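Side-chain contacts in ribosomal RNA processing protein 6 (Trypanosoma brucei brucei, PDB 4NLC), which probably trims and degrades single-stranded RNA as a 3'-5' exoribonuclease associated with the nuclear exosome: residues T172-Q177 with L251-E256; L179-P182 with A186-V189; A315-S320 with V345-N350; A326-T331 with L337-P342. The protein carries 1 engineered substitution. One frame throughout, in Å; residues are numbered along the deposited sequence.

Along the chain the four contacts form two nested pairs in series. Contact 1 closes the longer loop of the first pair, bringing helix 249-261 back onto helix 172-178 of the RNase H-like exonuclease fold. Inside that loop lies contact 2, where the turn after helix 172-178 meets the start of helix 185-193; L176 touches M181, F187 and A188, joining the two. Contact 3 then closes a loop in the HRDC region by setting helix 345-349 against residues 315-320. Contact 4 is nested within it, between helices 319-328 and 333-339, and V347 touches L337 and C340. Centres of contacts 1 and 3 are about 43 Å apart.

Contact 1 (T172-Q177 with L251-E256); sequences TSIALQ and LHVFQE
V253 and A175 make the close centre of this helix pair. The CG1 methyl of V253 comes down on the backbone of A175, 3.6 Å from A175 CA and 3.8 Å from A175 CB. With CG1 anti to the backbone N (chi1 175°), V253 turns that branch to A175, while its CG2 approaches A175 CA from farther off. I174 reaches over with CG2, which touches E256 CB at 3.7 Å; their side chains cross at about a right angle. I174 CD1 also comes near the E256 carbonyl, 4.1 Å from E256 O, while the E256 chain bends at chi2 and carries the carboxylate away. Its CG is held 3.5 Å above the ring plane of H252, toward the rim. Methyls and methylenes carry the contact without a hydrogen bond across it; the axes of the two short segments approach to 9.2 Å at 130°. Behind this first shell, A175 and V253 both rest on F170 of strand 169-171, and F254 meets the same ring edge-to-face. A helix following the edge strand of a mixed sheet thus receives a later helix on its flank, in keeping with the layered alpha/beta fold of RNase H-like exonucleases.

Contact 2 (L179-P182 with A186-V189); sequences LHMP and AFAV
F187 holds its CG anti to the backbone N (chi1 166°), which swings the phenyl ring away from its own helix and up to P182, while M181, bent at chi3 (-68°), curls its methyl round to the rim of the same ring. The proline provides a true CH-pi contact: P182 CB stands 3.6 Å from the centroid of the F187 ring, only 7° off the ring normal. P182 CG and CD continue across the ring toward its far end, with P182 CD 4.0 Å from F187 CZ. The carbonyl oxygen P182 O lies on the same side of the ring plane but beyond the rim, 3.2 Å from F187 CD2. M181 comes from another direction, at the edge and near the ring plane, where M181 CE lies 4.0 Å from F187 CZ. L176 of helix 172-178 also touches the ring, and H191, one turn on in the helix of F187, meets it with planes at about 20°. Before the proline, H180 takes positive phi and ends helix 172-178 as the C-prime residue. The contact therefore follows a Schellman motif, with a surface proline-aromatic CH-pi contact joining the helix end to the next helix of the exonuclease fold.

Contact 3 (A315-S320 with V345-N350); sequences AVMHIS and VAVRTN
A346 opens the contact from helix 345-349, its CB methyl meeting V316 CG1 at 4.2 Å. Next along, V347 does more. Its CG2, on the backbone N side and opposite the carbonyl carbon, points into the bend where helix 313-316 ends, and lies 3.5 Å from V316 O. The same methyl is touched by the tip of a long side chain: M317 CE sits 3.9 Å from V347 CG2, the two side chains crossing at about a right angle. M317 runs extended to its sulfur and bends there (chi3 -64°), which delivers CE to the valine. V316 CG1 completes the cluster, 4.3 Å from V347 CG2. Just before the helix, S344 OG hydrogen-bonds both V316 O and V347 N, a polar tie beside the methyls, and R302 NH1 binds M317 O. L354 of helix 351-359 touches both M317 and V347. On the other side of M317 the chain starts again as a helix: H318 is its N-cap, and ND1 of H318 accepts from S320 N at 3.0 Å with a nearly straight bond (168°). Packing of a short helix against a helix-to-helix junction forms part of the buried interior of the all-helical HRDC domain.

Contact 4 (A326-T331 with L337-P342); sequences ATKLPT and LKCCSP
K328 passes the thiol of C339 with its aliphatic chain. At its root, K328 CB is already 4.3 Å from C339 SG. The chain then sets out with CG beside the backbone N (chi1 -67°) and stays extended: K328 CG swings out to 4.8 Å from C339 SG, and K328 CD returns to make the closest touch, 3.9 Å from C339 SG. Past this point the chain draws off again, with K328 CE 5.0 Å and K328 NZ 4.9 Å from C339 SG; the methylenes and not the ammonium group carry the packing. The sulfur is reached from a second direction by a proline ring: P330 CG lies 4.1 Å from C339 SG, and P330 CD is almost as near. L329, between the two partners, has positive phi (48°) as the first residue beyond helix 319-328; its first side-chain bond points away from segment 337-342, while those of K328 and P330 point toward it. No hydrogen bond crosses the contact. C339 also rests on S324 and I325 of helix 319-328, and its backbone O is bound by the hydroxyl of S321, the engineered residue. C340, next to C339, pairs with residue 321 as a disulfide in another structure of this protein; that bond is absent here. At the other end of the segment, S341 OG turns back to donate to K338 O at 3.0 Å, with the hydroxyl tilted 31° from the carbonyl plane. A buried cysteine thus packs in the corner between two consecutive helices joined by a short turn, in the all-helical HRDC domain.

Contact 1 (T172-Q177 with L251-E256)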
loop_
_atom_site.group_PDB
_atom_site.type_symbol
_atom_site.label_atom_id
_atom_site.label_comp_id
_atom_site.label_asym_id
_atom_site.label_seq_id
_atom_site.Cartn_x
_atom_site.Cartn_y
_atom_site.Cartn_z
ATOM N N THR A 172 3.301 4.206 -15.334
ATOM C CA THR A 172 2.757 3.758 -16.621
ATOM C C THR A 172 1.213 3.890 -16.698
ATOM O O THR A 172 0.661 3.975 -17.800
ATOM C CB THR A 172 3.255 2.343 -16.988
ATOM O OG1 THR A 172 3.133 1.487 -15.863
ATOM C CG2 THR A 172 4.684 2.341 -17.468
ATOM N N SER A 173 0.531 3.938 -15.543
ATOM C CA SER A 173 -0.907 4.124 -15.520
ATOM C C SER A 173 -1.209 5.604 -15.855
ATOM O O SER A 173 -2.124 5.871 -16.631
ATOM C CB SER A 173 -1.482 3.707 -14.169
ATOM O OG SER A 173 -2.875 3.958 -14.123
ATOM N N ILE A 174 -0.391 6.548 -15.342
ATOM C CA ILE A 174 -0.536 7.981 -15.648
ATOM C C ILE A 174 -0.288 8.196 -17.151
ATOM O O ILE A 174 -1.032 8.952 -17.772
ATOM C CB ILE A 174 0.326 8.904 -14.730
ATOM C CG1 ILE A 174 -0.152 8.820 -13.247
ATOM C CG2 ILE A 174 0.319 10.367 -15.232
ATOM C CD1 ILE A 174 0.690 9.648 -12.262
ATOM N N ALA A 175 0.704 7.483 -17.744
ATOM C CA ALA A 175 0.982 7.535 -19.192
ATOM C C ALA A 175 -0.280 7.154 -19.985
ATOM O O ALA A 175 -0.698 7.897 -20.857
ATOM C CB ALA A 175 2.122 6.583 -19.545
ATOM N N LEU A 176 -0.924 6.033 -19.621
ATOM C CA LEU A 176 -2.144 5.551 -20.300
ATOM C C LEU A 176 -3.322 6.532 -20.153
ATOM O O LEU A 176 -3.976 6.831 -21.153
ATOM C CB LEU A 176 -2.479 4.118 -19.857
ATOM C CG LEU A 176 -1.596 3.006 -20.490
ATOM C CD1 LEU A 176 -1.696 1.690 -19.731
ATOM C CD2 LEU A 176 -1.984 2.731 -21.942
ATOM N N GLN A 177 -3.523 7.121 -18.937
ATOM C CA GLN A 177 -4.563 8.137 -18.702
ATOM C C GLN A 177 -4.340 9.357 -19.635
ATOM O O GLN A 177 -5.292 9.859 -20.242
ATOM C CB GLN A 177 -4.513 8.617 -17.240
ATOM C CG GLN A 177 -5.073 7.633 -16.225
ATOM C CD GLN A 177 -4.942 8.211 -14.837
ATOM O OE1 GLN A 177 -3.891 8.134 -14.205
ATOM N NE2 GLN A 177 -5.963 8.911 -14.382
ATOM N N LEU A 251 7.445 14.262 -21.310
ATOM C CA LEU A 251 7.874 15.115 -20.184
ATOM C C LEU A 251 6.704 15.419 -19.248
ATOM O O LEU A 251 6.909 15.470 -18.038
ATOM C CB LEU A 251 8.492 16.434 -20.670
ATOM C CG LEU A 251 9.994 16.473 -20.813
ATOM C CD1 LEU A 251 10.424 17.720 -21.595
ATOM C CD2 LEU A 251 10.687 16.463 -19.441
ATOM N N HIS A 252 5.480 15.596 -19.803
ATOM C CA HIS A 252 4.268 15.841 -19.001
ATOM C C HIS A 252 3.990 14.644 -18.063
ATOM O O HIS A 252 3.701 14.831 -16.885
ATOM C CB HIS A 252 3.050 16.148 -19.890
ATOM C CG HIS A 252 1.781 16.331 -19.118
ATOM N ND1 HIS A 252 1.539 17.475 -18.388
ATOM C CD2 HIS A 252 0.727 15.492 -18.977
ATOM C CE1 HIS A 252 0.359 17.299 -17.820
ATOM N NE2 HIS A 252 -0.164 16.119 -18.137
ATOM N N VAL A 253 4.160 13.426 -18.570
ATOM C CA VAL A 253 3.913 12.211 -17.796
ATOM C C VAL A 253 4.973 12.047 -16.690
ATOM O O VAL A 253 4.619 11.751 -15.551
ATOM C CB VAL A 253 3.737 10.979 -18.709
ATOM C CG1 VAL A 253 3.593 9.714 -17.883
ATOM C CG2 VAL A 253 2.501 11.163 -19.599
ATOM N N PHE A 254 6.244 12.338 -16.995
ATOM C CA PHE A 254 7.314 12.349 -16.001
ATOM C C PHE A 254 7.001 13.399 -14.933
ATOM O O PHE A 254 7.266 13.153 -13.769
ATOM C CB PHE A 254 8.658 12.673 -16.659
ATOM C CG PHE A 254 9.439 11.450 -17.078
ATOM C CD1 PHE A 254 10.102 10.667 -16.129
ATOM C CD2 PHE A 254 9.541 11.098 -18.415
ATOM C CE1 PHE A 254 10.839 9.539 -16.516
ATOM C CE2 PHE A 254 10.265 9.955 -18.800
ATOM C CZ PHE A 254 10.920 9.196 -17.851
ATOM N N GLN A 255 6.391 14.541 -15.335
ATOM C CA GLN A 255 6.021 15.641 -14.425
ATOM C C GLN A 255 4.890 15.262 -13.497
ATOM O O GLN A 255 4.971 15.513 -12.296
ATOM C CB GLN A 255 5.725 16.948 -15.194
ATOM C CG GLN A 255 7.028 17.601 -15.682
ATOM C CD GLN A 255 6.896 18.584 -16.826
ATOM O OE1 GLN A 255 5.903 18.628 -17.563
ATOM N NE2 GLN A 255 7.944 19.353 -17.036
ATOM N N GLU A 256 3.849 14.625 -14.049
ATOM C CA GLU A 256 2.706 14.137 -13.286
ATOM C C GLU A 256 3.126 13.046 -12.299
ATOM O O GLU A 256 2.671 13.077 -11.160
ATOM C CB GLU A 256 1.582 13.686 -14.231
ATOM C CG GLU A 256 0.981 14.851 -15.002
ATOM C CD GLU A 256 0.028 15.723 -14.209
ATOM O OE1 GLU A 256 0.491 16.711 -13.594
ATOM O OE2 GLU A 256 -1.188 15.428 -14.217
#

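Contact 2 (L179-P182 with A186-V189)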
loop_
_atom_site.group_PDB
_atom_site.type_symbol
_atom_site.label_atom_id
_atom_site.label_comp_id
_atom_site.label_asym_id
_atom_site.label_seq_id
_atom_site.Cartn_x
_atom_site.Cartn_y
_atom_site.Cartn_z
ATOM N N LEU A 179 -2.855 9.441 -22.502
ATOM C CA LEU A 179 -3.052 9.025 -23.890
ATOM C C LEU A 179 -4.539 8.726 -24.122
ATOM O O LEU A 179 -4.916 8.272 -25.210
ATOM C CB LEU A 179 -2.232 7.759 -24.200
ATOM C CG LEU A 179 -0.735 7.895 -24.306
ATOM C CD1 LEU A 179 -0.061 6.556 -24.078
ATOM C CD2 LEU A 179 -0.335 8.500 -25.629
ATOM N N HIS A 180 -5.382 9.006 -23.090
ATOM C CA HIS A 180 -6.828 8.825 -23.101
ATOM C C HIS A 180 -7.170 7.360 -23.363
ATOM O O HIS A 180 -8.019 7.050 -24.207
ATOM C CB HIS A 180 -7.511 9.768 -24.130
ATOM C CG HIS A 180 -7.361 11.233 -23.867
ATOM N ND1 HIS A 180 -6.763 11.724 -22.699
ATOM C CD2 HIS A 180 -7.709 12.280 -24.650
ATOM C CE1 HIS A 180 -6.780 13.042 -22.824
ATOM N NE2 HIS A 180 -7.350 13.421 -23.975
ATOM N N MET A 181 -6.471 6.446 -22.692
ATOM C CA MET A 181 -6.796 5.059 -22.953
ATOM C C MET A 181 -6.948 4.256 -21.640
ATOM O O MET A 181 -6.651 4.801 -20.570
ATOM C CB MET A 181 -5.844 4.382 -24.009
ATOM C CG MET A 181 -4.388 4.605 -23.860
ATOM S SD MET A 181 -3.437 4.209 -25.389
ATOM C CE MET A 181 -3.622 2.375 -25.475
ATOM N N PRO A 182 -7.470 2.994 -21.703
ATOM C CA PRO A 182 -7.574 2.171 -20.478
ATOM C C PRO A 182 -6.221 2.059 -19.772
ATOM O O PRO A 182 -5.175 2.160 -20.406
ATOM C CB PRO A 182 -8.088 0.822 -20.998
ATOM C CG PRO A 182 -8.825 1.176 -22.274
ATOM C CD PRO A 182 -7.957 2.245 -22.886
ATOM N N ALA A 186 -3.453 -5.250 -16.017
ATOM C CA ALA A 186 -3.903 -6.343 -16.875
ATOM C C ALA A 186 -4.114 -5.819 -18.293
ATOM O O ALA A 186 -3.666 -6.473 -19.226
ATOM C CB ALA A 186 -5.203 -6.952 -16.340
ATOM N N PHE A 187 -4.759 -4.626 -18.460
ATOM C CA PHE A 187 -4.949 -4.038 -19.787
ATOM C C PHE A 187 -3.611 -3.833 -20.509
ATOM O O PHE A 187 -3.484 -4.298 -21.634
ATOM C CB PHE A 187 -5.741 -2.708 -19.752
ATOM C CG PHE A 187 -5.626 -1.977 -21.068
ATOM C CD1 PHE A 187 -6.330 -2.412 -22.192
ATOM C CD2 PHE A 187 -4.765 -0.893 -21.209
ATOM C CE1 PHE A 187 -6.197 -1.755 -23.420
ATOM C CE2 PHE A 187 -4.632 -0.235 -22.442
ATOM C CZ PHE A 187 -5.357 -0.666 -23.539
ATOM N N ALA A 188 -2.636 -3.131 -19.873
ATOM C CA ALA A 188 -1.321 -2.805 -20.453
ATOM C C ALA A 188 -0.587 -4.044 -20.934
ATOM O O ALA A 188 -0.087 -4.072 -22.059
ATOM C CB ALA A 188 -0.456 -2.058 -19.427
ATOM N N VAL A 189 -0.536 -5.077 -20.087
ATOM C CA VAL A 189 0.148 -6.327 -20.403
ATOM C C VAL A 189 -0.562 -7.032 -21.557
ATOM O O VAL A 189 0.097 -7.473 -22.502
ATOM C CB VAL A 189 0.378 -7.211 -19.151
ATOM C CG1 VAL A 189 0.988 -8.552 -19.531
ATOM C CG2 VAL A 189 1.275 -6.488 -18.138
#

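Contact 3 (A315-S320 with V345-N350)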
loop_
_atom_site.group_PDB
_atom_site.type_symbol
_atom_site.label_atom_id
_atom_site.label_comp_id
_atom_site.label_asym_id
_atom_site.label_seq_id
_atom_site.Cartn_x
_atom_site.Cartn_y
_atom_site.Cartn_z
ATOM N N ALA A 315 -11.799 -6.084 11.100
ATOM C CA ALA A 315 -11.384 -7.300 11.793
ATOM C C ALA A 315 -11.876 -7.282 13.267
ATOM O O ALA A 315 -11.988 -8.338 13.895
ATOM C CB ALA A 315 -9.867 -7.479 11.708
ATOM N N VAL A 316 -12.160 -6.097 13.818
ATOM C CA VAL A 316 -12.699 -6.005 15.176
ATOM C C VAL A 316 -14.187 -6.425 15.137
ATOM O O VAL A 316 -14.617 -7.311 15.894
ATOM C CB VAL A 316 -12.519 -4.582 15.790
ATOM C CG1 VAL A 316 -13.340 -4.405 17.074
ATOM C CG2 VAL A 316 -11.047 -4.283 16.053
ATOM N N MET A 317 -14.950 -5.797 14.228
ATOM C CA MET A 317 -16.393 -5.956 14.118
ATOM C C MET A 317 -16.819 -5.532 12.709
ATOM O O MET A 317 -16.414 -4.467 12.248
ATOM C CB MET A 317 -16.981 -4.953 15.145
ATOM C CG MET A 317 -18.386 -5.160 15.568
ATOM S SD MET A 317 -19.002 -3.666 16.424
ATOM C CE MET A 317 -17.950 -3.631 17.848
ATOM N N HIS A 318 -17.674 -6.315 12.047
ATOM C CA HIS A 318 -18.198 -5.928 10.732
ATOM C C HIS A 318 -19.057 -4.651 10.876
ATOM O O HIS A 318 -19.650 -4.424 11.920
ATOM C CB HIS A 318 -19.010 -7.070 10.104
ATOM C CG HIS A 318 -19.358 -6.840 8.665
ATOM N ND1 HIS A 318 -20.451 -6.068 8.296
ATOM C CD2 HIS A 318 -18.734 -7.276 7.544
ATOM C CE1 HIS A 318 -20.471 -6.076 6.974
ATOM N NE2 HIS A 318 -19.459 -6.792 6.472
ATOM N N ILE A 319 -19.075 -3.807 9.853
ATOM C CA ILE A 319 -19.825 -2.547 9.842
ATOM C C ILE A 319 -21.337 -2.746 10.179
ATOM O O ILE A 319 -21.911 -1.915 10.884
ATOM C CB ILE A 319 -19.581 -1.785 8.494
ATOM C CG1 ILE A 319 -20.014 -0.307 8.557
ATOM C CG2 ILE A 319 -20.203 -2.498 7.296
ATOM C CD1 ILE A 319 -19.080 0.604 9.296
ATOM N N SER A 320 -21.949 -3.860 9.701
ATOM C CA SER A 320 -23.355 -4.203 9.930
ATOM C C SER A 320 -23.597 -4.492 11.386
ATOM O O SER A 320 -24.671 -4.180 11.875
ATOM C CB SER A 320 -23.776 -5.393 9.069
ATOM O OG SER A 320 -22.999 -6.550 9.332
ATOM N N VAL A 345 -11.848 -11.557 19.156
ATOM C CA VAL A 345 -11.317 -11.605 20.514
ATOM C C VAL A 345 -11.515 -10.220 21.174
ATOM O O VAL A 345 -12.050 -10.161 22.276
ATOM C CB VAL A 345 -9.857 -12.142 20.545
ATOM C CG1 VAL A 345 -9.150 -11.823 21.862
ATOM C CG2 VAL A 345 -9.841 -13.645 20.285
ATOM N N ALA A 346 -11.206 -9.125 20.440
ATOM C CA ALA A 346 -11.381 -7.730 20.873
ATOM C C ALA A 346 -12.796 -7.482 21.443
ATOM O O ALA A 346 -12.924 -6.932 22.542
ATOM C CB ALA A 346 -11.104 -6.776 19.709
ATOM N N VAL A 347 -13.834 -7.947 20.722
ATOM C CA VAL A 347 -15.237 -7.827 21.124
ATOM C C VAL A 347 -15.538 -8.721 22.347
ATOM O O VAL A 347 -16.132 -8.243 23.319
ATOM C CB VAL A 347 -16.198 -8.106 19.937
ATOM C CG1 VAL A 347 -17.616 -8.409 20.420
ATOM C CG2 VAL A 347 -16.198 -6.948 18.946
ATOM N N ARG A 348 -15.123 -10.005 22.297
ATOM C CA ARG A 348 -15.373 -10.945 23.403
ATOM C C ARG A 348 -14.737 -10.476 24.711
ATOM O O ARG A 348 -15.395 -10.521 25.747
ATOM C CB ARG A 348 -14.917 -12.371 23.045
ATOM C CG ARG A 348 -15.447 -13.441 24.013
ATOM C CD ARG A 348 -15.349 -14.857 23.462
ATOM N NE ARG A 348 -16.411 -15.151 22.490
ATOM C CZ ARG A 348 -17.628 -15.597 22.801
ATOM N NH1 ARG A 348 -17.967 -15.794 24.071
ATOM N NH2 ARG A 348 -18.516 -15.839 21.848
ATOM N N THR A 349 -13.485 -9.978 24.653
ATOM C CA THR A 349 -12.777 -9.514 25.848
ATOM C C THR A 349 -13.384 -8.199 26.371
ATOM O O THR A 349 -13.453 -8.023 27.586
ATOM C CB THR A 349 -11.230 -9.482 25.655
ATOM O OG1 THR A 349 -10.619 -8.856 26.774
ATOM C CG2 THR A 349 -10.791 -8.737 24.437
ATOM N N ASN A 350 -13.894 -7.336 25.481
ATOM C CA ASN A 350 -14.497 -6.053 25.870
ATOM C C ASN A 350 -16.023 -5.976 25.734
ATOM O O ASN A 350 -16.565 -4.877 25.643
ATOM C CB ASN A 350 -13.830 -4.906 25.108
ATOM C CG ASN A 350 -12.350 -4.821 25.353
ATOM O OD1 ASN A 350 -11.540 -5.319 24.571
ATOM N ND2 ASN A 350 -11.970 -4.257 26.483
#

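Contact 4 (A326-T331 with L337-P342)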
loop_
_atom_site.group_PDB
_atom_site.type_symbol
_atom_site.label_atom_id
_atom_site.label_comp_id
_atom_site.label_asym_id
_atom_site.label_seq_id
_atom_site.Cartn_x
_atom_site.Cartn_y
_atom_site.Cartn_z
ATOM N N ALA A 326 -26.678 -0.686 17.471
ATOM C CA ALA A 326 -27.411 0.574 17.453
ATOM C C ALA A 326 -28.938 0.354 17.333
ATOM O O ALA A 326 -29.689 0.936 18.098
ATOM C CB ALA A 326 -26.910 1.441 16.295
ATOM N N THR A 327 -29.370 -0.525 16.417
ATOM C CA THR A 327 -30.783 -0.788 16.121
ATOM C C THR A 327 -31.452 -1.609 17.203
ATOM O O THR A 327 -32.456 -1.161 17.770
ATOM C CB THR A 327 -30.953 -1.418 14.722
ATOM O OG1 THR A 327 -30.260 -2.655 14.700
ATOM C CG2 THR A 327 -30.402 -0.550 13.603
ATOM N N LYS A 328 -30.874 -2.783 17.524
ATOM C CA LYS A 328 -31.422 -3.715 18.508
ATOM C C LYS A 328 -31.246 -3.299 19.971
ATOM O O LYS A 328 -31.983 -3.811 20.817
ATOM C CB LYS A 328 -30.845 -5.135 18.290
ATOM C CG LYS A 328 -31.286 -5.805 16.982
ATOM C CD LYS A 328 -30.435 -7.044 16.712
ATOM C CE LYS A 328 -30.993 -7.953 15.635
ATOM N NZ LYS A 328 -30.242 -9.237 15.550
ATOM N N LEU A 329 -30.262 -2.410 20.278
ATOM C CA LEU A 329 -29.906 -1.964 21.646
ATOM C C LEU A 329 -29.760 -3.164 22.641
ATOM O O LEU A 329 -30.537 -3.258 23.594
ATOM C CB LEU A 329 -30.871 -0.861 22.181
ATOM C CG LEU A 329 -30.933 0.459 21.372
ATOM C CD1 LEU A 329 -32.124 1.321 21.797
ATOM C CD2 LEU A 329 -29.640 1.270 21.496
ATOM N N PRO A 330 -28.793 -4.101 22.424
ATOM C CA PRO A 330 -28.638 -5.257 23.338
ATOM C C PRO A 330 -28.340 -4.889 24.801
ATOM O O PRO A 330 -27.484 -4.045 25.047
ATOM C CB PRO A 330 -27.469 -6.014 22.712
ATOM C CG PRO A 330 -26.715 -4.984 21.958
ATOM C CD PRO A 330 -27.781 -4.162 21.349
ATOM N N THR A 331 -29.043 -5.508 25.768
ATOM C CA THR A 331 -28.854 -5.147 27.186
ATOM C C THR A 331 -28.242 -6.259 28.074
ATOM O O THR A 331 -28.202 -6.099 29.297
ATOM C CB THR A 331 -30.136 -4.596 27.792
ATOM O OG1 THR A 331 -31.178 -5.567 27.661
ATOM C CG2 THR A 331 -30.531 -3.238 27.184
ATOM N N LEU A 337 -23.101 -10.204 21.951
ATOM C CA LEU A 337 -22.348 -11.219 21.215
ATOM C C LEU A 337 -23.077 -11.686 19.961
ATOM O O LEU A 337 -22.426 -11.934 18.956
ATOM C CB LEU A 337 -21.932 -12.389 22.116
ATOM C CG LEU A 337 -20.854 -12.105 23.194
ATOM C CD1 LEU A 337 -20.507 -13.356 23.941
ATOM C CD2 LEU A 337 -19.573 -11.459 22.609
ATOM N N LYS A 338 -24.426 -11.725 19.994
ATOM C CA LYS A 338 -25.268 -12.091 18.851
ATOM C C LYS A 338 -25.119 -11.054 17.706
ATOM O O LYS A 338 -24.827 -11.437 16.573
ATOM C CB LYS A 338 -26.730 -12.228 19.281
ATOM C CG LYS A 338 -27.052 -13.547 19.964
ATOM C CD LYS A 338 -28.556 -13.759 20.050
ATOM C CE LYS A 338 -28.921 -14.994 20.844
ATOM N NZ LYS A 338 -30.384 -15.057 21.129
ATOM N N CYS A 339 -25.260 -9.751 18.018
ATOM C CA CYS A 339 -25.114 -8.655 17.061
ATOM C C CYS A 339 -23.753 -8.674 16.346
ATOM O O CYS A 339 -23.696 -8.432 15.139
ATOM C CB CYS A 339 -25.343 -7.310 17.746
ATOM S SG CYS A 339 -26.980 -7.107 18.493
ATOM N N CYS A 340 -22.671 -8.970 17.098
ATOM C CA CYS A 340 -21.267 -8.945 16.660
ATOM C C CYS A 340 -20.772 -10.188 15.884
ATOM O O CYS A 340 -19.592 -10.229 15.557
ATOM C CB CYS A 340 -20.363 -8.672 17.856
ATOM S SG CYS A 340 -20.639 -7.071 18.640
ATOM N N SER A 341 -21.627 -11.183 15.606
ATOM C CA SER A 341 -21.203 -12.406 14.893
ATOM C C SER A 341 -20.673 -12.093 13.468
ATOM O O SER A 341 -21.374 -11.378 12.739
ATOM C CB SER A 341 -22.343 -13.425 14.832
ATOM O OG SER A 341 -22.923 -13.653 16.108
ATOM N N PRO A 342 -19.458 -12.552 13.042
ATOM C CA PRO A 342 -18.463 -13.382 13.763
ATOM C C PRO A 342 -17.707 -12.610 14.846
ATOM O O PRO A 342 -17.157 -11.545 14.573
ATOM C CB PRO A 342 -17.556 -13.907 12.640
ATOM C CG PRO A 342 -17.639 -12.874 11.556
ATOM C CD PRO A 342 -19.000 -12.214 11.677
#